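PDB 7BVF: probable arabinosyltransferase B from Mycobacterium tuberculosis H37Rv, which polymerises arabinose into the arabinan of the cell-wall arabinogalactan, acting as a membrane-bound arabinosyltransferase that is bound here by ethambutol. Local coordinates for residues 133-147 with 159-173. Numbering follows the deposited sequence.
Sequences LSVPREQVTSPQCQR and ANFVGLKDPSGAPLR
The backbone amide of Val162 reaches the carbonyl oxygen of Arg147 in a weak hydrogen bond, N to O 3.3 Å and bent to 133° at the hydrogen, the only hydrogen bond between residues 133-147 and 159-173. Beside it, CG2 of Val162 lies over one face of the Arg147 guanidinium, whose NE is salt-bridged to Glu149. Apolar side chains do most of the joining. Leu133 sets CD2 over one face of the Phe161 ring, 3.6 Å from its centroid and displaced toward the rim, a CH-pi contact. Val135 slides past the same ring, its CG2 3.5 Å from Phe161 CE2. Leu164 has CG anti to its carbonyl carbon (chi1 -41°), which brings CG to 3.9 Å from Cys145 CB; from there its two methyls part: CD1 meets Val140 CG1 at 3.8 Å, while CD2 lies 3.7 Å from Gln144 CB. Next to it the two segments close to 4.1 Å between the CA atoms of Cys145 and Gly163. Residues 159-173, a loop, thus cover one side of strand 131-136 and the short helix 137-140 in the concanavalin-like domain; Phe161 also touches Val125 of the paired strand 122-126, and Val140 and Cys145 reach helix 85-89.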
loop_
_atom_site.group_PDB
_atom_site.type_symbol
_atom_site.label_atom_id
_atom_site.label_comp_id
_atom_site.label_asym_id
_atom_site.label_seq_id
_atom_site.Cartn_x
_atom_site.Cartn_y
_atom_site.Cartn_z
ATOM N N LEU A 133 37.428 -13.408 23.826
ATOM C CA LEU A 133 38.840 -13.622 24.119
ATOM C C LEU A 133 39.344 -14.826 23.340
ATOM O O LEU A 133 38.580 -15.738 23.025
ATOM C CB LEU A 133 39.086 -13.818 25.619
ATOM C CG LEU A 133 40.520 -13.600 26.103
ATOM C CD1 LEU A 133 41.098 -12.330 25.514
ATOM C CD2 LEU A 133 40.596 -13.563 27.609
ATOM N N SER A 134 40.639 -14.819 23.036
ATOM C CA SER A 134 41.272 -15.921 22.324
ATOM C C SER A 134 42.736 -15.995 22.730
ATOM O O SER A 134 43.421 -14.969 22.763
ATOM C CB SER A 134 41.151 -15.745 20.808
ATOM O OG SER A 134 42.133 -16.506 20.129
ATOM N N VAL A 135 43.203 -17.199 23.039
ATOM C CA VAL A 135 44.575 -17.434 23.481
ATOM C C VAL A 135 45.088 -18.725 22.850
ATOM O O VAL A 135 44.374 -19.738 22.851
ATOM C CB VAL A 135 44.662 -17.494 25.015
ATOM C CG1 VAL A 135 46.016 -18.002 25.454
ATOM C CG2 VAL A 135 44.409 -16.132 25.613
ATOM N N PRO A 136 46.300 -18.736 22.294
ATOM C CA PRO A 136 46.865 -19.988 21.775
ATOM C C PRO A 136 46.895 -21.075 22.839
ATOM O O PRO A 136 47.098 -20.814 24.026
ATOM C CB PRO A 136 48.282 -19.590 21.342
ATOM C CG PRO A 136 48.525 -18.239 21.948
ATOM C CD PRO A 136 47.188 -17.591 22.039
ATOM N N ARG A 137 46.693 -22.316 22.392
ATOM C CA ARG A 137 46.483 -23.416 23.326
ATOM C C ARG A 137 47.765 -23.811 24.045
ATOM O O ARG A 137 47.716 -24.221 25.211
ATOM C CB ARG A 137 45.895 -24.620 22.597
ATOM C CG ARG A 137 45.492 -25.743 23.527
ATOM C CD ARG A 137 44.805 -26.870 22.789
ATOM N NE ARG A 137 44.489 -27.972 23.690
ATOM C CZ ARG A 137 43.890 -29.093 23.313
ATOM N NH1 ARG A 137 43.536 -29.260 22.047
ATOM N NH2 ARG A 137 43.640 -30.045 24.200
ATOM N N GLU A 138 48.915 -23.707 23.377
ATOM C CA GLU A 138 50.174 -24.058 24.020
ATOM C C GLU A 138 50.538 -23.111 25.154
ATOM O O GLU A 138 51.495 -23.389 25.884
ATOM C CB GLU A 138 51.307 -24.087 22.992
ATOM C CG GLU A 138 51.675 -22.727 22.425
ATOM C CD GLU A 138 50.864 -22.365 21.197
ATOM O OE1 GLU A 138 49.849 -23.041 20.930
ATOM O OE2 GLU A 138 51.239 -21.399 20.501
ATOM N N GLN A 139 49.807 -22.010 25.320
ATOM C CA GLN A 139 50.017 -21.118 26.450
ATOM C C GLN A 139 49.127 -21.478 27.633
ATOM O O GLN A 139 49.590 -21.465 28.778
ATOM C CB GLN A 139 49.771 -19.668 26.032
ATOM C CG GLN A 139 50.395 -18.654 26.967
ATOM C CD GLN A 139 50.225 -17.231 26.485
ATOM O OE1 GLN A 139 49.575 -16.981 25.471
ATOM N NE2 GLN A 139 50.805 -16.287 27.214
ATOM N N VAL A 140 47.857 -21.802 27.383
ATOM C CA VAL A 140 46.989 -22.224 28.476
ATOM C C VAL A 140 47.394 -23.600 28.977
ATOM O O VAL A 140 47.155 -23.937 30.143
ATOM C CB VAL A 140 45.508 -22.194 28.053
ATOM C CG1 VAL A 140 45.159 -20.857 27.442
ATOM C CG2 VAL A 140 45.201 -23.320 27.089
ATOM N N THR A 141 48.009 -24.417 28.125
ATOM C CA THR A 141 48.539 -25.709 28.561
ATOM C C THR A 141 49.928 -25.479 29.159
ATOM O O THR A 141 50.970 -25.767 28.568
ATOM C CB THR A 141 48.561 -26.699 27.404
ATOM O OG1 THR A 141 47.225 -26.894 26.924
ATOM C CG2 THR A 141 49.099 -28.047 27.864
ATOM N N SER A 142 49.920 -24.905 30.358
ATOM C CA SER A 142 51.138 -24.546 31.070
ATOM C C SER A 142 50.801 -24.409 32.547
ATOM O O SER A 142 49.639 -24.179 32.902
ATOM C CB SER A 142 51.735 -23.237 30.527
ATOM O OG SER A 142 51.962 -23.313 29.131
ATOM N N PRO A 143 51.793 -24.545 33.435
ATOM C CA PRO A 143 51.513 -24.449 34.875
ATOM C C PRO A 143 51.089 -23.061 35.336
ATOM O O PRO A 143 50.899 -22.839 36.536
ATOM C CB PRO A 143 52.847 -24.856 35.517
ATOM C CG PRO A 143 53.562 -25.626 34.463
ATOM C CD PRO A 143 53.171 -24.988 33.172
ATOM N N GLN A 144 50.941 -22.119 34.406
ATOM C CA GLN A 144 50.595 -20.748 34.763
ATOM C C GLN A 144 49.089 -20.539 34.889
ATOM O O GLN A 144 48.616 -20.050 35.919
ATOM C CB GLN A 144 51.179 -19.779 33.731
ATOM C CG GLN A 144 52.632 -20.044 33.389
ATOM C CD GLN A 144 53.281 -18.882 32.666
ATOM O OE1 GLN A 144 52.621 -18.139 31.943
ATOM N NE2 GLN A 144 54.585 -18.720 32.860
ATOM N N CYS A 145 48.328 -20.900 33.857
ATOM C CA CYS A 145 46.891 -20.661 33.864
ATOM C C CYS A 145 46.214 -21.451 34.977
ATOM O O CYS A 145 46.693 -22.506 35.400
ATOM C CB CYS A 145 46.286 -21.036 32.512
ATOM S SG CYS A 145 44.500 -20.808 32.407
ATOM N N GLN A 146 45.093 -20.925 35.465
ATOM C CA GLN A 146 44.383 -21.591 36.553
ATOM C C GLN A 146 42.902 -21.809 36.280
ATOM O O GLN A 146 42.370 -22.852 36.664
ATOM C CB GLN A 146 44.559 -20.795 37.852
ATOM C CG GLN A 146 46.006 -20.646 38.285
ATOM C CD GLN A 146 46.142 -20.139 39.702
ATOM O OE1 GLN A 146 46.763 -19.107 39.948
ATOM N NE2 GLN A 146 45.561 -20.868 40.648
ATOM N N ARG A 147 42.223 -20.866 35.631
ATOM C CA ARG A 147 40.797 -21.006 35.354
ATOM C C ARG A 147 40.390 -19.960 34.328
ATOM O O ARG A 147 41.187 -19.106 33.939
ATOM C CB ARG A 147 39.960 -20.876 36.628
ATOM C CG ARG A 147 40.414 -19.786 37.565
ATOM C CD ARG A 147 39.709 -19.902 38.899
ATOM N NE ARG A 147 39.882 -18.704 39.713
ATOM C CZ ARG A 147 40.889 -18.517 40.558
ATOM N NH1 ARG A 147 40.968 -17.396 41.259
ATOM N NH2 ARG A 147 41.816 -19.452 40.702
ATOM N N ALA A 159 36.190 -11.641 30.175
ATOM C CA ALA A 159 36.596 -13.042 30.059
ATOM C C ALA A 159 37.795 -13.461 30.900
ATOM O O ALA A 159 37.967 -14.667 31.103
ATOM C CB ALA A 159 36.897 -13.391 28.598
ATOM N N ASN A 160 38.667 -12.544 31.318
ATOM C CA ASN A 160 39.554 -12.735 32.469
ATOM C C ASN A 160 40.203 -14.112 32.621
ATOM O O ASN A 160 39.909 -14.819 33.586
ATOM C CB ASN A 160 38.788 -12.412 33.754
ATOM C CG ASN A 160 39.697 -12.302 34.965
ATOM O OD1 ASN A 160 40.917 -12.240 34.834
ATOM N ND2 ASN A 160 39.104 -12.285 36.152
ATOM N N PHE A 161 41.061 -14.529 31.692
ATOM C CA PHE A 161 41.843 -15.743 31.929
ATOM C C PHE A 161 42.782 -15.504 33.106
ATOM O O PHE A 161 43.756 -14.755 32.985
ATOM C CB PHE A 161 42.655 -16.157 30.703
ATOM C CG PHE A 161 41.837 -16.622 29.526
ATOM C CD1 PHE A 161 40.462 -16.513 29.508
ATOM C CD2 PHE A 161 42.464 -17.208 28.442
ATOM C CE1 PHE A 161 39.737 -16.946 28.412
ATOM C CE2 PHE A 161 41.741 -17.647 27.355
ATOM C CZ PHE A 161 40.380 -17.516 27.340
ATOM N N VAL A 162 42.502 -16.136 34.248
ATOM C CA VAL A 162 43.410 -16.022 35.385
ATOM C C VAL A 162 44.727 -16.723 35.064
ATOM O O VAL A 162 44.800 -17.613 34.210
ATOM C CB VAL A 162 42.763 -16.596 36.657
ATOM C CG1 VAL A 162 43.556 -16.222 37.893
ATOM C CG2 VAL A 162 41.344 -16.094 36.786
ATOM N N GLY A 163 45.787 -16.305 35.750
ATOM C CA GLY A 163 47.092 -16.875 35.490
ATOM C C GLY A 163 47.907 -16.069 34.501
ATOM O O GLY A 163 48.584 -15.109 34.879
ATOM N N LEU A 164 47.853 -16.470 33.230
ATOM C CA LEU A 164 48.624 -15.876 32.144
ATOM C C LEU A 164 48.550 -14.354 32.125
ATOM O O LEU A 164 47.577 -13.763 32.605
ATOM C CB LEU A 164 48.137 -16.422 30.801
ATOM C CG LEU A 164 47.803 -17.909 30.708
ATOM C CD1 LEU A 164 47.130 -18.199 29.384
ATOM C CD2 LEU A 164 49.057 -18.744 30.865
ATOM N N LYS A 165 49.575 -13.713 31.569
ATOM C CA LYS A 165 49.674 -12.262 31.533
ATOM C C LYS A 165 49.740 -11.772 30.094
ATOM O O LYS A 165 50.427 -12.364 29.257
ATOM C CB LYS A 165 50.912 -11.773 32.295
ATOM C CG LYS A 165 50.901 -12.073 33.786
ATOM C CD LYS A 165 50.298 -10.931 34.584
ATOM C CE LYS A 165 50.001 -11.361 36.009
ATOM N NZ LYS A 165 50.924 -12.436 36.465
ATOM N N ASP A 166 49.011 -10.697 29.817
ATOM C CA ASP A 166 49.201 -9.960 28.578
ATOM C C ASP A 166 50.665 -9.536 28.478
ATOM O O ASP A 166 51.262 -9.152 29.491
ATOM C CB ASP A 166 48.266 -8.743 28.560
ATOM C CG ASP A 166 48.175 -8.059 27.202
ATOM O OD1 ASP A 166 47.049 -7.689 26.812
ATOM O OD2 ASP A 166 49.213 -7.809 26.561
ATOM N N PRO A 167 51.281 -9.626 27.280
ATOM C CA PRO A 167 52.714 -9.329 27.128
ATOM C C PRO A 167 53.280 -8.215 27.997
ATOM O O PRO A 167 54.353 -8.393 28.582
ATOM C CB PRO A 167 52.819 -8.968 25.642
ATOM C CG PRO A 167 51.653 -9.711 24.976
ATOM C CD PRO A 167 50.759 -10.274 26.066
ATOM N N SER A 168 52.602 -7.072 28.104
ATOM C CA SER A 168 53.183 -5.979 28.884
ATOM C C SER A 168 52.917 -6.141 30.379
ATOM O O SER A 168 53.835 -6.417 31.156
ATOM C CB SER A 168 52.643 -4.637 28.380
ATOM O OG SER A 168 51.442 -4.293 29.048
ATOM N N GLY A 169 51.665 -5.975 30.801
ATOM C CA GLY A 169 51.340 -6.171 32.202
ATOM C C GLY A 169 49.946 -6.677 32.519
ATOM O O GLY A 169 49.619 -6.885 33.691
ATOM N N ALA A 170 49.117 -6.886 31.500
ATOM C CA ALA A 170 47.740 -7.119 31.911
ATOM C C ALA A 170 47.478 -8.606 32.129
ATOM O O ALA A 170 48.150 -9.455 31.540
ATOM C CB ALA A 170 46.770 -6.574 30.866
ATOM N N PRO A 171 46.534 -8.960 32.996
ATOM C CA PRO A 171 46.187 -10.369 33.220
ATOM C C PRO A 171 45.152 -10.930 32.243
ATOM O O PRO A 171 44.230 -11.648 32.633
ATOM C CB PRO A 171 45.655 -10.357 34.656
ATOM C CG PRO A 171 45.081 -9.000 34.817
ATOM C CD PRO A 171 45.934 -8.074 34.007
ATOM N N LEU A 172 45.319 -10.614 30.958
ATOM C CA LEU A 172 44.495 -11.149 29.871
ATOM C C LEU A 172 43.001 -11.078 30.194
ATOM O O LEU A 172 42.323 -12.087 30.372
ATOM C CB LEU A 172 44.893 -12.585 29.522
ATOM C CG LEU A 172 46.187 -12.758 28.736
ATOM C CD1 LEU A 172 46.500 -14.225 28.546
ATOM C CD2 LEU A 172 46.057 -12.060 27.395
ATOM N N ARG A 173 42.507 -9.853 30.275
ATOM C CA ARG A 173 41.079 -9.616 30.398
ATOM C C ARG A 173 40.509 -9.199 29.048
ATOM O O ARG A 173 41.240 -8.877 28.111
ATOM C CB ARG A 173 40.794 -8.547 31.453
ATOM C CG ARG A 173 39.442 -8.690 32.115
ATOM C CD ARG A 173 39.397 -7.954 33.431
ATOM N NE ARG A 173 38.184 -8.262 34.182
ATOM C CZ ARG A 173 37.074 -7.535 34.139
ATOM N NH1 ARG A 173 37.015 -6.453 33.376
ATOM N NH2 ARG A 173 36.020 -7.890 34.861
#